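Local structure of putative sensory box/GGDEF family protein (Vibrio parahaemolyticus, 3LID) at residues 20-25 / 263-268; 187-192 / 273-278; 125-130 / 162-167. The protein probably synthesises the second messenger cyclic di-GMP from two GTP through its GGDEF part, the chain here being its extracellular sensor domain. One frame throughout, in Å; residues are numbered along the deposited sequence.

Overall arrangement
Two neighbouring contacts and one remote one illustrate how chemistry follows position in a double-PDC sensor domain. Interaction 1 is buried and made by apolar contacts: the long helix 9-45 lies against strand 260-268. Interaction 2 touches it, their centres about 10 Å apart, because strand 189-195 pairs with strand 260-268 and helix 269-274 follows the latter directly; at this surface site arginines and backbone carbonyls take over from methyl groups. Interaction 3 lies on the other side of the chain's centre, with its centre about 40 Å from that of interaction 1. It joins a loop to strand 163-173 of another sheet, again at the surface and again through an arginine, here without a stacked ring.

Interaction 1 (20-25 / 263-268); sequences LHQLAY and LIIDLS
In the double-PDC fold of this extracellular sensor domain, the long helix 9-45 runs past the sheets, and here it meets strand 260-268. The two segments run roughly antiparallel, at 151°, with their axes 9.2 Å apart at closest. Leu23 does most of the work. With CG anti to its own carbonyl carbon (chi1 -68°), it sends CD2 across to the strand, where this single methyl meets both Leu263 and Ile265, two residues apart on the same side of the strand. Leu23 and the two strand side chains point in opposing directions and lie flank to flank. Leu23 CD2 is 3.9 Å from Ile265 CG1. Ile265 is extended at chi2 (174°), which carries CD1 to the helix, where it also reaches Gln22 at about a right angle, CD1 lying 4.0 Å from Gln22 CB. The amide of Gln22 then bends away from the strand, and its NE2 hydrogen-bonds Thr26 OG1 on the same helix. His21, Ala24 and Tyr25 lie on the exposed side of the helix, clear of the strand, in contrast to the close fit around Leu23. The tightest approach there is Leu23 CD2 to Leu263 CB, at 3.7 Å.

Interaction 2 (187-192 / 273-278); sequences RDFHIE and SKRATR
A single backbone carbonyl, that of Arg187, is the focus of this surface contact. Arg275 grips its oxygen end-on with two nitrogens: NH1 and NH2 both donate to Arg187 O, NH1 from 2.9 Å, with N-H...O angles near 145°. The oxygen lies in the guanidinium plane and both donors lie in the carbonyl plane, so the fork is flat from either partner's standpoint. Arg275 NH1 adds a weak bond to Asp188 O, 3.1 Å away. The same guanidinium lies flat on the Phe189 ring, the planes only 7° apart and the centres separated by 4.1 Å, an off-centre cation-pi stack in which Phe189 CE1 sits over the middle of the group. Arg278 CD lies over the opposite face, leaving Arg275 sandwiched between an aromatic ring and an aliphatic chain. A bend at chi3 (35°) turns the end of Arg275 into this slot.

Further out, charge and water hold the edges. A water accepts from Arg275 NH1 and donates to Asp188 OD2, linking two opposite charges that stand 4.3 Å apart at OD2 and NH1, beyond a salt bridge. OD1 of Asp188 hydrogen-bonds Tyr183 OH. Arg275 NH2 also forms a salt bridge with Glu18 of helix 9-45, which gives the charge a second partner and should restrain the plane of the group. Arg278 sets its guanidinium face over Arg187 O, while its NH2 bonds to Val186 O. The two carbonyls that Arg275 reaches belong to a turn ending in a G1 beta bulge, where Asp188 and Phe189 both face Ser184. Segment 273-278, which continues from helix 269-274, is thereby held to the start of strand 189-195, and Phe189 packs against both helix 9-45, at Ala19, and strand 260-268, at Ile265 and Leu267.

Interaction 3 (125-130 / 162-167); sequences LDNEQI and DVRQGY
All polar partners that the two segments offer the guanidinium of Arg164 lie at its edge, near its plane; the amide of Asn127 stands at 64° to that plane. Asn127 OD1 lies in the guanidinium plane and is gripped side-on by two nitrogens, Arg164 NE at 2.9 Å and Arg164 NH2 at 3.0 Å. The NE donor comes nearly along the C=O axis (176°), whereas NH2 stands above the amide plane. Arg164 NH2 also gives its shortest bond, 2.7 Å, to Leu125 O, again from above the carbonyl plane. At the edge Arg164 NH1 donates to Tyr167 OH, 3.0 Å away; it also bonds to Gln123 O of helix 117-124. With CG anti to the backbone N (chi1 -171°) and a bend at chi3, Arg164 swings from its strand to reach these. The contact belongs to the antiparallel sheet of a PDC domain: strand 163-173, with a classic beta bulge at Gln165 and Gly166, faces the loop between helix 117-124 and strand 131-140. That loop makes a type II turn, Asp126 to Gln129, with Asn127 second. Two waters accept from Asn127 ND2; one donates to Asp162 OD1, the other to Asp162 O while accepting from Arg164 N, 3.1 Å away.

Interaction 1 (20-25 / 263-268)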
loop_
_atom_site.group_PDB
_atom_site.type_symbol
_atom_site.label_atom_id
_atom_site.label_comp_id
_atom_site.label_asym_id
_atom_site.label_seq_id
_atom_site.Cartn_x
_atom_site.Cartn_y
_atom_site.Cartn_z
ATOM N N LEU A 20 14.528 -8.995 -13.642
ATOM C CA LEU A 20 15.033 -9.255 -12.295
ATOM C C LEU A 20 15.723 -8.006 -11.718
ATOM O O LEU A 20 15.642 -7.740 -10.474
ATOM C CB LEU A 20 15.888 -10.532 -12.226
ATOM C CG LEU A 20 15.048 -11.818 -12.361
ATOM C CD1 LEU A 20 16.082 -12.985 -12.555
ATOM C CD2 LEU A 20 14.325 -12.069 -11.057
ATOM N N HIS A 21 16.488 -7.300 -12.557
ATOM C CA HIS A 21 17.092 -6.051 -12.033
ATOM C C HIS A 21 15.987 -5.092 -11.616
ATOM O O HIS A 21 16.116 -4.392 -10.606
ATOM C CB HIS A 21 17.991 -5.365 -13.080
ATOM C CG HIS A 21 19.225 -6.162 -13.373
ATOM N ND1 HIS A 21 20.059 -6.594 -12.366
ATOM C CD2 HIS A 21 19.754 -6.624 -14.533
ATOM C CE1 HIS A 21 21.047 -7.298 -12.892
ATOM N NE2 HIS A 21 20.888 -7.328 -14.206
ATOM N N GLN A 22 14.946 -5.011 -12.431
ATOM C CA GLN A 22 13.875 -4.020 -12.175
ATOM C C GLN A 22 13.236 -4.427 -10.812
ATOM O O GLN A 22 12.900 -3.542 -9.966
ATOM C CB GLN A 22 12.777 -4.107 -13.226
ATOM C CG GLN A 22 11.619 -3.074 -12.989
ATOM C CD GLN A 22 12.128 -1.664 -12.942
ATOM O OE1 GLN A 22 12.798 -1.181 -13.890
ATOM N NE2 GLN A 22 11.916 -0.975 -11.803
ATOM N N LEU A 23 12.942 -5.714 -10.647
ATOM C CA LEU A 23 12.291 -6.163 -9.383
ATOM C C LEU A 23 13.172 -5.826 -8.164
ATOM O O LEU A 23 12.671 -5.465 -7.120
ATOM C CB LEU A 23 11.981 -7.674 -9.419
ATOM C CG LEU A 23 10.896 -8.005 -10.442
ATOM C CD1 LEU A 23 10.781 -9.555 -10.456
ATOM C CD2 LEU A 23 9.532 -7.439 -10.004
ATOM N N ALA A 24 14.505 -5.970 -8.279
ATOM C CA ALA A 24 15.343 -5.584 -7.183
ATOM C C ALA A 24 15.274 -4.075 -6.915
ATOM O O ALA A 24 15.288 -3.673 -5.737
ATOM C CB ALA A 24 16.858 -6.045 -7.480
ATOM N N TYR A 25 15.288 -3.276 -7.983
ATOM C CA TYR A 25 15.179 -1.828 -7.890
ATOM C C TYR A 25 13.873 -1.423 -7.122
ATOM O O TYR A 25 13.905 -0.596 -6.171
ATOM C CB TYR A 25 15.105 -1.284 -9.276
ATOM C CG TYR A 25 15.061 0.220 -9.379
ATOM C CD1 TYR A 25 16.216 0.931 -9.720
ATOM C CD2 TYR A 25 13.882 0.932 -9.219
ATOM C CE1 TYR A 25 16.176 2.343 -9.858
ATOM C CE2 TYR A 25 13.837 2.298 -9.360
ATOM C CZ TYR A 25 14.979 2.994 -9.669
ATOM O OH TYR A 25 14.910 4.370 -9.817
ATOM N N LEU A 263 6.094 -9.273 -6.117
ATOM C CA LEU A 263 6.149 -8.287 -7.166
ATOM C C LEU A 263 6.355 -9.131 -8.453
ATOM O O LEU A 263 7.233 -9.988 -8.495
ATOM C CB LEU A 263 7.377 -7.371 -7.012
ATOM C CG LEU A 263 7.239 -6.229 -5.965
ATOM C CD1 LEU A 263 6.720 -6.717 -4.617
ATOM C CD2 LEU A 263 8.676 -5.630 -5.803
ATOM N N ILE A 264 5.560 -8.831 -9.453
ATOM C CA ILE A 264 5.516 -9.664 -10.704
ATOM C C ILE A 264 5.682 -8.821 -11.899
ATOM O O ILE A 264 5.049 -7.773 -12.043
ATOM C CB ILE A 264 4.164 -10.335 -10.774
ATOM C CG1 ILE A 264 3.893 -11.206 -9.521
ATOM C CG2 ILE A 264 3.945 -11.137 -12.117
ATOM C CD1 ILE A 264 4.792 -12.350 -9.320
ATOM N N ILE A 265 6.501 -9.310 -12.869
ATOM C CA ILE A 265 6.533 -8.738 -14.175
ATOM C C ILE A 265 6.108 -9.906 -15.074
ATOM O O ILE A 265 6.777 -10.921 -15.085
ATOM C CB ILE A 265 7.928 -8.208 -14.564
ATOM C CG1 ILE A 265 8.218 -6.994 -13.692
ATOM C CG2 ILE A 265 7.971 -7.750 -16.063
ATOM C CD1 ILE A 265 9.588 -6.429 -13.817
ATOM N N ASP A 266 4.977 -9.741 -15.739
ATOM C CA ASP A 266 4.334 -10.802 -16.544
ATOM C C ASP A 266 4.244 -10.248 -17.960
ATOM O O ASP A 266 3.559 -9.277 -18.214
ATOM C CB ASP A 266 2.961 -11.173 -15.911
ATOM C CG ASP A 266 2.087 -12.034 -16.800
ATOM O OD1 ASP A 266 2.487 -12.342 -17.957
ATOM O OD2 ASP A 266 0.961 -12.361 -16.342
ATOM N N LEU A 267 5.012 -10.827 -18.906
ATOM C CA LEU A 267 4.961 -10.372 -20.302
ATOM C C LEU A 267 4.564 -11.560 -21.208
ATOM O O LEU A 267 5.094 -12.690 -21.069
ATOM C CB LEU A 267 6.351 -9.961 -20.745
ATOM C CG LEU A 267 6.819 -8.716 -19.992
ATOM C CD1 LEU A 267 8.335 -8.729 -19.942
ATOM C CD2 LEU A 267 6.254 -7.539 -20.741
ATOM N N SER A 268 3.588 -11.333 -22.064
ATOM C CA SER A 268 3.200 -12.405 -23.043
ATOM C C SER A 268 4.218 -12.418 -24.190
ATOM O O SER A 268 5.070 -11.489 -24.337
ATOM C CB SER A 268 1.855 -12.049 -23.636
ATOM O OG SER A 268 2.032 -10.839 -24.367
#

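Interaction 2 (187-192 / 273-278)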
loop_
_atom_site.group_PDB
_atom_site.type_symbol
_atom_site.label_atom_id
_atom_site.label_comp_id
_atom_site.label_asym_id
_atom_site.label_seq_id
_atom_site.Cartn_x
_atom_site.Cartn_y
_atom_site.Cartn_z
ATOM N N ARG A 187 13.184 0.985 -18.201
ATOM C CA ARG A 187 13.096 -0.409 -18.670
ATOM C C ARG A 187 11.749 -0.791 -19.286
ATOM O O ARG A 187 11.638 -1.875 -19.810
ATOM C CB ARG A 187 13.470 -1.414 -17.576
ATOM C CG ARG A 187 14.858 -1.245 -17.026
ATOM C CD ARG A 187 15.164 -2.423 -16.065
ATOM N NE ARG A 187 16.436 -2.387 -15.319
ATOM C CZ ARG A 187 17.565 -2.863 -15.828
ATOM N NH1 ARG A 187 17.590 -3.333 -17.087
ATOM N NH2 ARG A 187 18.674 -2.853 -15.141
ATOM N N ASP A 188 10.760 0.101 -19.203
ATOM C CA ASP A 188 9.405 -0.119 -19.720
ATOM C C ASP A 188 8.854 -1.415 -19.175
ATOM O O ASP A 188 8.411 -2.284 -19.925
ATOM C CB ASP A 188 9.372 -0.090 -21.272
ATOM C CG ASP A 188 7.969 -0.233 -21.838
ATOM O OD1 ASP A 188 7.049 0.386 -21.269
ATOM O OD2 ASP A 188 7.763 -0.951 -22.860
ATOM N N PHE A 189 8.841 -1.553 -17.850
ATOM C CA PHE A 189 8.178 -2.672 -17.270
ATOM C C PHE A 189 7.045 -2.188 -16.296
ATOM O O PHE A 189 7.244 -1.194 -15.601
ATOM C CB PHE A 189 9.151 -3.422 -16.376
ATOM C CG PHE A 189 10.112 -4.312 -17.095
ATOM C CD1 PHE A 189 9.672 -5.238 -18.040
ATOM C CD2 PHE A 189 11.462 -4.256 -16.764
ATOM C CE1 PHE A 189 10.621 -6.127 -18.643
ATOM C CE2 PHE A 189 12.414 -5.134 -17.395
ATOM C CZ PHE A 189 11.977 -6.058 -18.283
ATOM N N HIS A 190 5.961 -2.945 -16.261
ATOM C CA HIS A 190 4.891 -2.764 -15.237
ATOM C C HIS A 190 5.014 -3.802 -14.150
ATOM O O HIS A 190 5.019 -4.989 -14.427
ATOM C CB HIS A 190 3.545 -2.848 -15.873
ATOM C CG HIS A 190 3.243 -1.703 -16.806
ATOM N ND1 HIS A 190 2.655 -0.524 -16.376
ATOM C CD2 HIS A 190 3.451 -1.556 -18.144
ATOM C CE1 HIS A 190 2.491 0.292 -17.416
ATOM N NE2 HIS A 190 2.981 -0.305 -18.495
ATOM N N ILE A 191 5.090 -3.368 -12.886
ATOM C CA ILE A 191 5.175 -4.379 -11.855
ATOM C C ILE A 191 3.783 -4.549 -11.286
ATOM O O ILE A 191 3.133 -3.548 -10.995
ATOM C CB ILE A 191 6.198 -3.982 -10.783
ATOM C CG1 ILE A 191 7.588 -3.935 -11.404
ATOM C CG2 ILE A 191 6.057 -4.895 -9.457
ATOM C CD1 ILE A 191 8.653 -3.620 -10.472
ATOM N N GLU A 192 3.315 -5.761 -11.163
ATOM C CA GLU A 192 2.023 -6.034 -10.548
ATOM C C GLU A 192 2.312 -6.444 -9.110
ATOM O O GLU A 192 3.388 -7.008 -8.809
ATOM C CB GLU A 192 1.292 -7.193 -11.286
ATOM C CG GLU A 192 0.790 -6.716 -12.643
ATOM C CD GLU A 192 0.237 -7.847 -13.500
ATOM O OE1 GLU A 192 1.024 -8.747 -13.834
ATOM O OE2 GLU A 192 -0.962 -7.837 -13.827
ATOM N N SER A 273 8.228 -9.954 -28.013
ATOM C CA SER A 273 8.684 -9.691 -29.403
ATOM C C SER A 273 9.105 -8.229 -29.594
ATOM O O SER A 273 10.213 -7.917 -30.065
ATOM C CB SER A 273 7.556 -9.971 -30.402
ATOM O OG SER A 273 7.002 -11.240 -30.178
ATOM N N LYS A 274 8.192 -7.341 -29.229
ATOM C CA LYS A 274 8.407 -5.906 -29.356
ATOM C C LYS A 274 9.661 -5.335 -28.633
ATOM O O LYS A 274 10.391 -4.528 -29.215
ATOM C CB LYS A 274 7.119 -5.177 -28.993
ATOM C CG LYS A 274 5.918 -6.068 -29.269
ATOM C CD LYS A 274 4.561 -5.314 -29.335
ATOM C CE LYS A 274 3.542 -6.078 -30.235
ATOM N NZ LYS A 274 2.107 -5.606 -30.148
ATOM N N ARG A 275 9.955 -5.737 -27.400
ATOM C CA ARG A 275 11.198 -5.180 -26.809
ATOM C C ARG A 275 12.460 -5.626 -27.553
ATOM O O ARG A 275 13.585 -5.222 -27.198
ATOM C CB ARG A 275 11.380 -5.489 -25.318
ATOM C CG ARG A 275 10.102 -5.682 -24.580
ATOM C CD ARG A 275 10.430 -6.201 -23.131
ATOM N NE ARG A 275 11.645 -5.686 -22.518
ATOM C CZ ARG A 275 11.655 -4.614 -21.723
ATOM N NH1 ARG A 275 10.516 -3.941 -21.523
ATOM N NH2 ARG A 275 12.786 -4.218 -21.153
ATOM N N ALA A 276 12.301 -6.473 -28.567
ATOM C CA ALA A 276 13.430 -6.725 -29.451
ATOM C C ALA A 276 13.774 -5.378 -30.114
ATOM O O ALA A 276 14.936 -5.006 -30.274
ATOM C CB ALA A 276 13.084 -7.801 -30.513
ATOM N N THR A 277 12.744 -4.618 -30.454
ATOM C CA THR A 277 12.984 -3.375 -31.151
ATOM C C THR A 277 13.650 -2.287 -30.258
ATOM O O THR A 277 14.357 -1.431 -30.766
ATOM C CB THR A 277 11.712 -2.894 -31.887
ATOM O OG1 THR A 277 10.591 -2.959 -31.006
ATOM C CG2 THR A 277 11.424 -3.803 -33.091
ATOM N N ARG A 278 13.500 -2.395 -28.934
ATOM C CA ARG A 278 13.840 -1.294 -28.009
ATOM C C ARG A 278 15.077 -0.466 -28.328
ATOM O O ARG A 278 16.169 -1.004 -28.440
ATOM C CB ARG A 278 13.956 -1.821 -26.576
ATOM C CG ARG A 278 12.622 -2.036 -25.920
ATOM C CD ARG A 278 12.746 -2.576 -24.499
ATOM N NE ARG A 278 13.594 -1.770 -23.617
ATOM C CZ ARG A 278 13.242 -0.605 -23.079
ATOM N NH1 ARG A 278 12.080 -0.057 -23.372
ATOM N NH2 ARG A 278 14.084 0.030 -22.265
HETATM O O HOH W 1 7.568 -4.218 -22.789
#

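Interaction 3 (125-130 / 162-167)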
loop_
_atom_site.group_PDB
_atom_site.type_symbol
_atom_site.label_atom_id
_atom_site.label_comp_id
_atom_site.label_asym_id
_atom_site.label_seq_id
_atom_site.Cartn_x
_atom_site.Cartn_y
_atom_site.Cartn_z
ATOM N N LEU A 125 -2.807 -4.062 20.940
ATOM C CA LEU A 125 -1.452 -3.542 20.995
ATOM C C LEU A 125 -1.148 -2.920 22.358
ATOM O O LEU A 125 -2.073 -2.556 23.099
ATOM C CB LEU A 125 -1.183 -2.538 19.884
ATOM C CG LEU A 125 -1.446 -3.081 18.451
ATOM C CD1 LEU A 125 -1.267 -1.824 17.480
ATOM C CD2 LEU A 125 -0.398 -4.187 18.095
ATOM N N ASP A 126 0.122 -2.807 22.672
ATOM C CA ASP A 126 0.527 -2.077 23.888
ATOM C C ASP A 126 0.492 -0.582 23.660
ATOM O O ASP A 126 0.527 -0.127 22.539
ATOM C CB ASP A 126 1.952 -2.460 24.290
ATOM C CG ASP A 126 2.048 -3.909 24.750
ATOM O OD1 ASP A 126 1.069 -4.501 25.213
ATOM O OD2 ASP A 126 3.135 -4.457 24.632
ATOM N N ASN A 127 0.476 0.202 24.745
ATOM C CA ASN A 127 0.605 1.660 24.591
ATOM C C ASN A 127 1.889 2.011 23.869
ATOM O O ASN A 127 2.927 1.488 24.221
ATOM C CB ASN A 127 0.576 2.404 25.958
ATOM C CG ASN A 127 -0.774 2.291 26.675
ATOM O OD1 ASN A 127 -1.792 2.071 26.049
ATOM N ND2 ASN A 127 -0.780 2.560 28.010
ATOM N N GLU A 128 1.791 2.838 22.825
ATOM C CA GLU A 128 2.871 3.444 22.087
ATOM C C GLU A 128 3.510 2.417 21.150
ATOM O O GLU A 128 4.486 2.709 20.502
ATOM C CB GLU A 128 3.889 4.118 23.022
ATOM C CG GLU A 128 3.594 5.597 23.259
ATOM C CD GLU A 128 2.324 5.874 24.055
ATOM O OE1 GLU A 128 1.582 6.788 23.682
ATOM O OE2 GLU A 128 2.097 5.153 25.035
ATOM N N GLN A 129 2.931 1.215 21.097
ATOM C CA GLN A 129 3.420 0.206 20.155
ATOM C C GLN A 129 2.900 0.496 18.765
ATOM O O GLN A 129 1.680 0.608 18.570
ATOM C CB GLN A 129 2.910 -1.181 20.576
ATOM C CG GLN A 129 3.374 -2.295 19.568
ATOM C CD GLN A 129 2.853 -3.658 19.884
ATOM O OE1 GLN A 129 2.104 -3.903 20.841
ATOM N NE2 GLN A 129 3.244 -4.614 19.014
ATOM N N ILE A 130 3.795 0.563 17.780
ATOM C CA ILE A 130 3.348 0.794 16.397
ATOM C C ILE A 130 3.235 -0.541 15.671
ATOM O O ILE A 130 4.214 -1.321 15.663
ATOM C CB ILE A 130 4.333 1.679 15.706
ATOM C CG1 ILE A 130 4.538 2.981 16.540
ATOM C CG2 ILE A 130 3.800 1.995 14.301
ATOM C CD1 ILE A 130 5.514 3.988 15.909
ATOM N N ASP A 162 0.416 7.046 31.065
ATOM C CA ASP A 162 0.064 5.640 31.045
ATOM C C ASP A 162 -1.387 5.264 30.894
ATOM O O ASP A 162 -1.701 4.109 30.951
ATOM C CB ASP A 162 0.695 4.850 32.194
ATOM C CG ASP A 162 2.214 5.015 32.215
ATOM O OD1 ASP A 162 2.875 4.712 31.175
ATOM O OD2 ASP A 162 2.756 5.529 33.235
ATOM N N VAL A 163 -2.272 6.229 30.614
ATOM C CA VAL A 163 -3.644 5.917 30.419
ATOM C C VAL A 163 -3.954 6.078 28.911
ATOM O O VAL A 163 -3.761 7.155 28.348
ATOM C CB VAL A 163 -4.549 6.915 31.206
ATOM C CG1 VAL A 163 -6.030 6.627 30.956
ATOM C CG2 VAL A 163 -4.163 6.817 32.771
ATOM N N ARG A 164 -4.423 4.988 28.327
ATOM C CA ARG A 164 -4.699 5.019 26.876
ATOM C C ARG A 164 -5.786 6.037 26.571
ATOM O O ARG A 164 -6.870 6.061 27.221
ATOM C CB ARG A 164 -5.152 3.632 26.419
ATOM C CG ARG A 164 -5.213 3.599 24.857
ATOM C CD ARG A 164 -5.483 2.134 24.407
ATOM N NE ARG A 164 -4.238 1.410 24.695
ATOM C CZ ARG A 164 -4.013 0.164 24.310
ATOM N NH1 ARG A 164 -4.897 -0.489 23.585
ATOM N NH2 ARG A 164 -2.831 -0.395 24.592
ATOM N N GLN A 165 -5.502 6.928 25.611
ATOM C CA GLN A 165 -6.464 7.945 25.136
ATOM C C GLN A 165 -7.201 7.552 23.852
ATOM O O GLN A 165 -8.268 8.074 23.530
ATOM C CB GLN A 165 -5.728 9.276 24.891
ATOM C CG GLN A 165 -5.022 9.766 26.202
ATOM C CD GLN A 165 -6.079 9.974 27.344
ATOM O OE1 GLN A 165 -6.979 10.796 27.182
ATOM N NE2 GLN A 165 -5.934 9.279 28.473
ATOM N N GLY A 166 -6.605 6.627 23.127
ATOM C CA GLY A 166 -7.161 6.297 21.794
ATOM C C GLY A 166 -6.031 5.723 20.914
ATOM O O GLY A 166 -5.014 5.272 21.380
ATOM N N TYR A 167 -6.269 5.841 19.612
ATOM C CA TYR A 167 -5.385 5.199 18.628
ATOM C C TYR A 167 -5.098 6.159 17.529
ATOM O O TYR A 167 -6.012 6.748 16.956
ATOM C CB TYR A 167 -6.108 3.965 18.021
ATOM C CG TYR A 167 -6.493 3.007 19.136
ATOM C CD1 TYR A 167 -5.601 2.001 19.537
ATOM C CD2 TYR A 167 -7.724 3.118 19.772
ATOM C CE1 TYR A 167 -5.925 1.144 20.627
ATOM C CE2 TYR A 167 -8.059 2.293 20.870
ATOM C CZ TYR A 167 -7.132 1.302 21.269
ATOM O OH TYR A 167 -7.456 0.489 22.315
HETATM O O HOH W 2 1.983 3.179 29.183
HETATM O O HOH W 3 -3.650 2.171 29.450
#